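Local coordinates for protein SusD homolog (Bacteroides thetaiotaomicron, PDB 3EHM) that probably binds mucin O-glycans at the cell surface as a SusD-like outer-membrane lipoprotein, supporting their use as nutrients by this gut symbiont, at residues R28-M32 with P102-I106; A120-I124 with S184-Q188; G306-V310 with A325-S329. One frame throughout, in Å; residues are numbered along the deposited sequence.

Contact 1. Residues R28-M32 with P102-I106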
loop_
_atom_site.group_PDB
_atom_site.type_symbol
_atom_site.label_atom_id
_atom_site.label_comp_id
_atom_site.label_asym_id
_atom_site.label_seq_id
_atom_site.Cartn_x
_atom_site.Cartn_y
_atom_site.Cartn_z
ATOM N N ARG A 28 16.230 3.196 18.704
ATOM C CA ARG A 28 16.241 2.271 17.580
ATOM C C ARG A 28 14.831 1.871 17.165
ATOM O O ARG A 28 14.512 1.835 15.976
ATOM C CB ARG A 28 17.045 1.028 17.950
ATOM C CG ARG A 28 18.538 1.278 18.014
ATOM C CD ARG A 28 19.232 0.231 18.862
ATOM N NE ARG A 28 20.681 0.320 18.737
ATOM C CZ ARG A 28 21.515 0.378 19.767
ATOM N NH1 ARG A 28 21.041 0.360 21.006
ATOM N NH2 ARG A 28 22.824 0.441 19.558
ATOM N N PHE A 29 13.987 1.576 18.150
ATOM C CA PHE A 29 12.613 1.173 17.871
ATOM C C PHE A 29 11.797 2.308 17.253
ATOM O O PHE A 29 10.981 2.079 16.358
ATOM C CB PHE A 29 11.941 0.675 19.156
ATOM C CG PHE A 29 10.545 0.159 18.952
ATOM C CD1 PHE A 29 10.264 -0.746 17.931
ATOM C CD2 PHE A 29 9.510 0.573 19.784
ATOM C CE1 PHE A 29 8.972 -1.230 17.741
ATOM C CE2 PHE A 29 8.215 0.096 19.604
ATOM C CZ PHE A 29 7.945 -0.808 18.579
HETATM N N MSE A 30 12.009 3.534 17.718
HETATM C CA MSE A 30 11.263 4.653 17.157
HETATM C C MSE A 30 11.717 4.940 15.730
HETATM O O MSE A 30 10.918 5.349 14.889
HETATM C CB MSE A 30 11.402 5.896 18.042
HETATM C CG MSE A 30 10.682 5.757 19.375
HETATM SE SE MSE A 30 10.317 7.451 20.237
HETATM C CE MSE A 30 12.141 7.919 20.681
ATOM N N ASN A 31 12.998 4.709 15.455
ATOM C CA ASN A 31 13.535 4.915 14.113
ATOM C C ASN A 31 12.840 3.911 13.200
ATOM O O ASN A 31 12.394 4.258 12.105
ATOM C CB ASN A 31 15.052 4.677 14.097
ATOM C CG ASN A 31 15.670 4.879 12.714
ATOM O OD1 ASN A 31 16.863 4.639 12.515
ATOM N ND2 ASN A 31 14.864 5.324 11.761
HETATM N N MSE A 32 12.736 2.669 13.666
HETATM C CA MSE A 32 12.082 1.615 12.892
HETATM C C MSE A 32 10.656 1.988 12.510
HETATM O O MSE A 32 10.254 1.853 11.354
HETATM C CB MSE A 32 12.039 0.297 13.680
HETATM C CG MSE A 32 13.354 -0.460 13.743
HETATM SE SE MSE A 32 13.078 -2.229 14.514
HETATM C CE MSE A 32 12.095 -3.027 13.046
ATOM N N PRO A 102 18.509 -0.208 12.212
ATOM C CA PRO A 102 18.107 -0.275 13.618
ATOM C C PRO A 102 17.594 -1.653 14.047
ATOM O O PRO A 102 17.789 -2.063 15.196
ATOM C CB PRO A 102 17.044 0.818 13.721
ATOM C CG PRO A 102 16.431 0.823 12.360
ATOM C CD PRO A 102 17.636 0.713 11.458
ATOM N N TRP A 103 16.937 -2.372 13.143
ATOM C CA TRP A 103 16.443 -3.697 13.505
ATOM C C TRP A 103 17.602 -4.619 13.848
ATOM O O TRP A 103 17.549 -5.353 14.833
ATOM C CB TRP A 103 15.648 -4.352 12.372
ATOM C CG TRP A 103 15.306 -5.780 12.713
ATOM C CD1 TRP A 103 14.282 -6.212 13.512
ATOM C CD2 TRP A 103 16.071 -6.946 12.379
ATOM N NE1 TRP A 103 14.370 -7.572 13.702
ATOM C CE2 TRP A 103 15.457 -8.047 13.018
ATOM C CE3 TRP A 103 17.218 -7.167 11.605
ATOM C CZ2 TRP A 103 15.953 -9.352 12.908
ATOM C CZ3 TRP A 103 17.712 -8.463 11.495
ATOM C CH2 TRP A 103 17.077 -9.539 12.146
ATOM N N ASN A 104 18.639 -4.584 13.020
ATOM C CA ASN A 104 19.805 -5.431 13.215
ATOM C C ASN A 104 20.488 -5.190 14.556
ATOM O O ASN A 104 20.976 -6.131 15.182
ATOM C CB ASN A 104 20.803 -5.227 12.075
ATOM C CG ASN A 104 21.924 -6.250 12.091
ATOM O OD1 ASN A 104 21.682 -7.456 12.175
ATOM N ND2 ASN A 104 23.159 -5.773 11.999
ATOM N N GLU A 105 20.524 -3.934 14.997
ATOM C CA GLU A 105 21.147 -3.619 16.281
ATOM C C GLU A 105 20.292 -4.163 17.425
ATOM O O GLU A 105 20.819 -4.669 18.414
ATOM C CB GLU A 105 21.330 -2.110 16.441
ATOM C CG GLU A 105 22.100 -1.468 15.303
ATOM C CD GLU A 105 22.504 -0.037 15.602
ATOM O OE1 GLU A 105 21.753 0.662 16.320
ATOM O OE2 GLU A 105 23.569 0.391 15.105
ATOM N N ILE A 106 18.973 -4.056 17.283
ATOM C CA ILE A 106 18.055 -4.557 18.301
ATOM C C ILE A 106 18.215 -6.072 18.384
ATOM O O ILE A 106 18.286 -6.644 19.470
ATOM C CB ILE A 106 16.581 -4.221 17.949
ATOM C CG1 ILE A 106 16.354 -2.713 18.066
ATOM C CG2 ILE A 106 15.624 -4.979 18.873
ATOM C CD1 ILE A 106 14.931 -2.283 17.750
#
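Two helices of the alpha-helical SusD-like fold, whose family belongs to the tetratricopeptide-repeat clan, pack here in a roughly antiparallel pair: helix 23-36 through Arg28-Met32 and helix 85-110 through Pro102-Ile106. The short axes approach to 9.1 Å with 146° between their directions, and the backbones are closest where the CA atoms of Arg28 and Pro102 lie 5.1 Å apart. The compact ring of Pro102 is consistent with so close an approach. It lies against the first helix, with Pro102 CB 3.5 Å from Arg28 O, and the lack of an amide hydrogen leaves helix 85-110 kinked at this point.

The apolar part of the interface centres on Met32, a selenomethionine. Its CG meets Pro102 CG at 3.6 Å, and its SE sits 3.7 Å from Ile106 CD1. Ile106 reaches across in an mt rotamer, so that CG1 also lies 3.8 Å from Arg28 CB. Met32 makes a Met-aromatic contact as well: SE is 5.3 Å from the centroid of the five-membered ring of Trp103, at the ring edge. Helix 116-140 engages the indole: Asn126 OD1 accepts the hydrogen bond from Trp103 NE1, and Arg129 makes a cation-pi contact with the ring. Helix 116-140 also receives Phe29, which points away from helix 85-110.

The one hydrogen-bonded contact between the two segments involves Arg28 and Glu105, both partly exposed. The extended Arg28 side chain gives NH1 to Lys24 O of its own helix and forms a salt bridge with Glu105, its NE donating to Glu105 OE1 at 2.7 Å and a nearly straight 170°.

Contact 2. Residues A120-I124 with S184-Q188; sequences AILEI and SVMAQ
Val185 overlaps three side chains of a helix, placing CG1 3.8 Å from Ile121 CG1 and 3.7 Å from Ile124 CD1, while its CG2 lies 4.2 Å from Ala120 CB. The helical partner, Ala120-Ile124, is one turn of helix 116-140, with phi/psi near -65/-41 and a backbone hydrogen bond from Ile124 N to Ala120 O of 2.9 Å. Residues 120, 121 and 124 therefore make up the surface that faces the loop.

Ser184-Gln188 crosses that surface without regular secondary structure. Val185 is extended at -131/122, then Met186 takes up left-handed helical angles of 51/39 and turns the chain, so that both consecutive side chains leave the backbone toward the helix. Register is set by Ile121 and Val185, whose CA atoms are 7.0 Å apart. Val185 has chi1 t. Met186, a selenomethionine, is mtm, which brings its CE to 3.7 Å from Ile121 CG2 and 4.4 Å from Ile124 CG2. Ile121 and Ile124 are both mt.

No hydrogen bond joins the two segments, and all five touching residues are buried. The loop is fixed to its own surroundings by backbone hydrogen bonding between Val185 and Gly195. Phe29 of helix 23-36 packs on both Ile124 and Met186, and Leu178 of helix 160-178 covers Ala120 and Ile124. This is plain hydrophobic packing of an interhelical loop, the one joining helices 160-178 and 197-215, over the apolar face of a neighbouring helix in the helical, TPR-clan SusD-like fold.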
loop_
_atom_site.group_PDB
_atom_site.type_symbol
_atom_site.label_atom_id
_atom_site.label_comp_id
_atom_site.label_asym_id
_atom_site.label_seq_id
_atom_site.Cartn_x
_atom_site.Cartn_y
_atom_site.Cartn_z
ATOM N N ALA A 120 10.075 -10.092 24.245
ATOM C CA ALA A 120 8.870 -9.421 23.768
ATOM C C ALA A 120 9.239 -8.212 22.916
ATOM O O ALA A 120 8.608 -7.944 21.889
ATOM C CB ALA A 120 8.015 -8.982 24.954
ATOM N N ILE A 121 10.255 -7.476 23.353
ATOM C CA ILE A 121 10.712 -6.308 22.615
ATOM C C ILE A 121 11.168 -6.738 21.228
ATOM O O ILE A 121 10.798 -6.125 20.230
ATOM C CB ILE A 121 11.879 -5.611 23.340
ATOM C CG1 ILE A 121 11.341 -4.835 24.545
ATOM C CG2 ILE A 121 12.623 -4.692 22.380
ATOM C CD1 ILE A 121 12.409 -4.115 25.340
ATOM N N LEU A 122 11.968 -7.801 21.173
ATOM C CA LEU A 122 12.467 -8.305 19.901
ATOM C C LEU A 122 11.327 -8.742 18.987
ATOM O O LEU A 122 11.342 -8.445 17.792
ATOM C CB LEU A 122 13.435 -9.477 20.123
ATOM C CG LEU A 122 13.930 -10.202 18.862
ATOM C CD1 LEU A 122 14.608 -9.219 17.927
ATOM C CD2 LEU A 122 14.895 -11.307 19.247
ATOM N N GLU A 123 10.336 -9.441 19.537
ATOM C CA GLU A 123 9.215 -9.893 18.715
ATOM C C GLU A 123 8.381 -8.721 18.202
ATOM O O GLU A 123 7.851 -8.772 17.095
ATOM C CB GLU A 123 8.332 -10.882 19.484
ATOM C CG GLU A 123 8.999 -12.232 19.770
ATOM C CD GLU A 123 9.726 -12.815 18.560
ATOM O OE1 GLU A 123 9.199 -12.733 17.428
ATOM O OE2 GLU A 123 10.831 -13.367 18.746
ATOM N N ILE A 124 8.257 -7.667 19.001
ATOM C CA ILE A 124 7.506 -6.495 18.563
ATOM C C ILE A 124 8.312 -5.855 17.431
ATOM O O ILE A 124 7.761 -5.424 16.418
ATOM C CB ILE A 124 7.305 -5.490 19.726
ATOM C CG1 ILE A 124 6.299 -6.070 20.724
ATOM C CG2 ILE A 124 6.818 -4.132 19.188
ATOM C CD1 ILE A 124 6.138 -5.258 21.986
ATOM N N SER A 184 2.522 -4.070 29.940
ATOM C CA SER A 184 2.935 -3.144 28.889
ATOM C C SER A 184 4.414 -3.300 28.539
ATOM O O SER A 184 5.237 -3.616 29.399
ATOM C CB SER A 184 2.655 -1.703 29.320
ATOM O OG SER A 184 1.270 -1.512 29.565
ATOM N N VAL A 185 4.744 -3.072 27.270
ATOM C CA VAL A 185 6.116 -3.190 26.800
ATOM C C VAL A 185 6.530 -1.965 25.983
ATOM O O VAL A 185 5.893 -1.628 24.982
ATOM C CB VAL A 185 6.292 -4.459 25.934
ATOM C CG1 VAL A 185 7.682 -4.473 25.298
ATOM C CG2 VAL A 185 6.094 -5.701 26.789
HETATM N N MSE A 186 7.597 -1.302 26.422
HETATM C CA MSE A 186 8.117 -0.114 25.744
HETATM C C MSE A 186 7.077 0.961 25.445
HETATM O O MSE A 186 7.133 1.598 24.394
HETATM C CB MSE A 186 8.787 -0.504 24.428
HETATM C CG MSE A 186 10.199 -1.034 24.551
HETATM SE SE MSE A 186 10.975 -1.106 22.793
HETATM C CE MSE A 186 9.741 -2.360 21.977
ATOM N N ALA A 187 6.143 1.181 26.363
ATOM C CA ALA A 187 5.101 2.183 26.150
ATOM C C ALA A 187 5.642 3.549 25.729
ATOM O O ALA A 187 5.111 4.179 24.818
ATOM C CB ALA A 187 4.258 2.334 27.413
ATOM N N GLN A 188 6.691 4.006 26.402
ATOM C CA GLN A 188 7.278 5.307 26.110
ATOM C C GLN A 188 7.784 5.462 24.679
ATOM O O GLN A 188 7.797 6.568 24.141
ATOM C CB GLN A 188 8.430 5.597 27.082
ATOM C CG GLN A 188 9.163 6.907 26.783
ATOM C CD GLN A 188 10.254 7.225 27.792
ATOM O OE1 GLN A 188 10.941 8.245 27.683
ATOM N NE2 GLN A 188 10.421 6.353 28.781
#

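Contact 3. Residues G306-V310 with A325-S329; sequences GYFPV and AKFAS
Both segments are mostly non-regular, and they pair through two hydrogen bonds within the loop region between strands 304-306 and 339-342 of this SusD-like protein. Gly306, ending strand 304-306, has phi/psi 160/-178, angles that call for glycine; Tyr307-Val310 continue extended, near -110/113 at Phe308. Ala325 and Lys326 form a 3-10 turn, with Ala328 N bonded to Ala325 O at 3.0 Å, before Ala328 (-77/171) and Ser329 (-56/143) straighten out. The CA atoms of Phe308 and Ala328 lie 5.1 Å apart, those of Val310 and Ala325 6.8 Å.

One backbone hydrogen bond crosses, Ser329 N to Phe308 O at 3.0 Å. Strand 270-272 bonds to both segments through the backbone of Met272, which pairs with Val310 and Ser329.

Among side chains, Val310 (chi1 t) directs CG2 to 3.8 Å from both Ala325 CB and Ala328 CB. Phe308 (chi1 m) leads its ring away from 325-329 to a cation-pi contact with Lys403, but its carbonyl O is 3.3 Å from Ala328 CB. Ser329 has chi1 m, which turns its hydroxyl toward 306-310: OG accepts a hydrogen bond from Phe308 N at 3.0 Å and 133°, and sits 3.2 Å from Tyr307 CA.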
loop_
_atom_site.group_PDB
_atom_site.type_symbol
_atom_site.label_atom_id
_atom_site.label_comp_id
_atom_site.label_asym_id
_atom_site.label_seq_id
_atom_site.Cartn_x
_atom_site.Cartn_y
_atom_site.Cartn_z
ATOM N N GLY A 306 -14.241 22.662 -8.489
ATOM C CA GLY A 306 -14.728 21.294 -8.541
ATOM C C GLY A 306 -13.618 20.290 -8.310
ATOM O O GLY A 306 -12.470 20.663 -8.072
ATOM N N TYR A 307 -13.959 19.009 -8.371
ATOM C CA TYR A 307 -12.974 17.952 -8.177
ATOM C C TYR A 307 -12.296 17.638 -9.506
ATOM O O TYR A 307 -12.863 16.953 -10.354
ATOM C CB TYR A 307 -13.669 16.718 -7.600
ATOM C CG TYR A 307 -14.169 16.958 -6.195
ATOM C CD1 TYR A 307 -13.282 16.972 -5.118
ATOM C CD2 TYR A 307 -15.516 17.239 -5.947
ATOM C CE1 TYR A 307 -13.716 17.262 -3.834
ATOM C CE2 TYR A 307 -15.962 17.532 -4.661
ATOM C CZ TYR A 307 -15.054 17.542 -3.611
ATOM O OH TYR A 307 -15.472 17.841 -2.338
ATOM N N PHE A 308 -11.082 18.159 -9.674
ATOM C CA PHE A 308 -10.301 17.985 -10.899
ATOM C C PHE A 308 -9.101 17.067 -10.677
ATOM O O PHE A 308 -8.161 17.420 -9.966
ATOM C CB PHE A 308 -9.788 19.344 -11.389
ATOM C CG PHE A 308 -10.850 20.409 -11.475
ATOM C CD1 PHE A 308 -10.569 21.714 -11.084
ATOM C CD2 PHE A 308 -12.124 20.114 -11.952
ATOM C CE1 PHE A 308 -11.541 22.716 -11.167
ATOM C CE2 PHE A 308 -13.105 21.109 -12.041
ATOM C CZ PHE A 308 -12.810 22.410 -11.646
ATOM N N PRO A 309 -9.113 15.880 -11.299
ATOM C CA PRO A 309 -8.008 14.932 -11.146
ATOM C C PRO A 309 -6.864 15.138 -12.135
ATOM O O PRO A 309 -6.995 15.861 -13.122
ATOM C CB PRO A 309 -8.693 13.591 -11.355
ATOM C CG PRO A 309 -9.670 13.917 -12.444
ATOM C CD PRO A 309 -10.255 15.247 -11.985
ATOM N N VAL A 310 -5.738 14.495 -11.844
ATOM C CA VAL A 310 -4.564 14.534 -12.703
ATOM C C VAL A 310 -4.397 13.085 -13.149
ATOM O O VAL A 310 -4.454 12.163 -12.329
ATOM C CB VAL A 310 -3.319 15.014 -11.931
ATOM C CG1 VAL A 310 -2.082 14.929 -12.815
ATOM C CG2 VAL A 310 -3.529 16.456 -11.470
ATOM N N ALA A 325 -2.214 21.962 -13.130
ATOM C CA ALA A 325 -2.466 20.928 -12.137
ATOM C C ALA A 325 -2.057 21.409 -10.749
ATOM O O ALA A 325 -2.360 20.758 -9.752
ATOM C CB ALA A 325 -1.713 19.648 -12.503
ATOM N N LYS A 326 -1.368 22.545 -10.677
ATOM C CA LYS A 326 -0.977 23.065 -9.375
ATOM C C LYS A 326 -2.249 23.301 -8.578
ATOM O O LYS A 326 -2.262 23.165 -7.355
ATOM C CB LYS A 326 -0.196 24.381 -9.499
ATOM C CG LYS A 326 0.060 25.048 -8.144
ATOM C CD LYS A 326 0.976 26.261 -8.230
ATOM C CE LYS A 326 1.130 26.917 -6.857
ATOM N NZ LYS A 326 2.097 28.054 -6.872
ATOM N N PHE A 327 -3.326 23.638 -9.278
ATOM C CA PHE A 327 -4.595 23.893 -8.619
ATOM C C PHE A 327 -5.656 22.819 -8.810
ATOM O O PHE A 327 -6.852 23.078 -8.664
ATOM C CB PHE A 327 -5.121 25.261 -9.045
ATOM C CG PHE A 327 -4.160 26.369 -8.751
ATOM C CD1 PHE A 327 -3.272 26.815 -9.723
ATOM C CD2 PHE A 327 -4.085 26.914 -7.471
ATOM C CE1 PHE A 327 -2.317 27.786 -9.424
ATOM C CE2 PHE A 327 -3.135 27.883 -7.165
ATOM C CZ PHE A 327 -2.249 28.318 -8.145
ATOM N N ALA A 328 -5.214 21.611 -9.143
ATOM C CA ALA A 328 -6.132 20.491 -9.294
ATOM C C ALA A 328 -6.464 20.087 -7.861
ATOM O O ALA A 328 -5.853 20.598 -6.919
ATOM C CB ALA A 328 -5.446 19.338 -10.020
ATOM N N SER A 329 -7.427 19.189 -7.686
ATOM C CA SER A 329 -7.786 18.744 -6.342
ATOM C C SER A 329 -6.540 18.190 -5.651
ATOM O O SER A 329 -5.704 17.545 -6.287
ATOM C CB SER A 329 -8.871 17.665 -6.412
ATOM O OG SER A 329 -10.095 18.213 -6.869
#

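How the contacts relate
Contacts 1 and 2 adjoin, their centres 12 Å apart, in the helical part of the fold. Phe29 joins them directly: its CZ lies 3.6 Å from Ile124 CG2 and its CD2 3.7 Å from Met186 CE. Helices 85-110 and 116-140 are consecutive in the chain; helix 23-36 packs on both, and the 184-188 loop covers the second, so the two contacts belong to one apolar packing region. Contact 3 belongs to a different region, rich in loops and short strands, with its centre 39 Å from that of contact 1 and 43 Å from that of contact 2, across the chain's centre from the latter. Along the chain they come in the order 1, 2, 3, without overlapping spans.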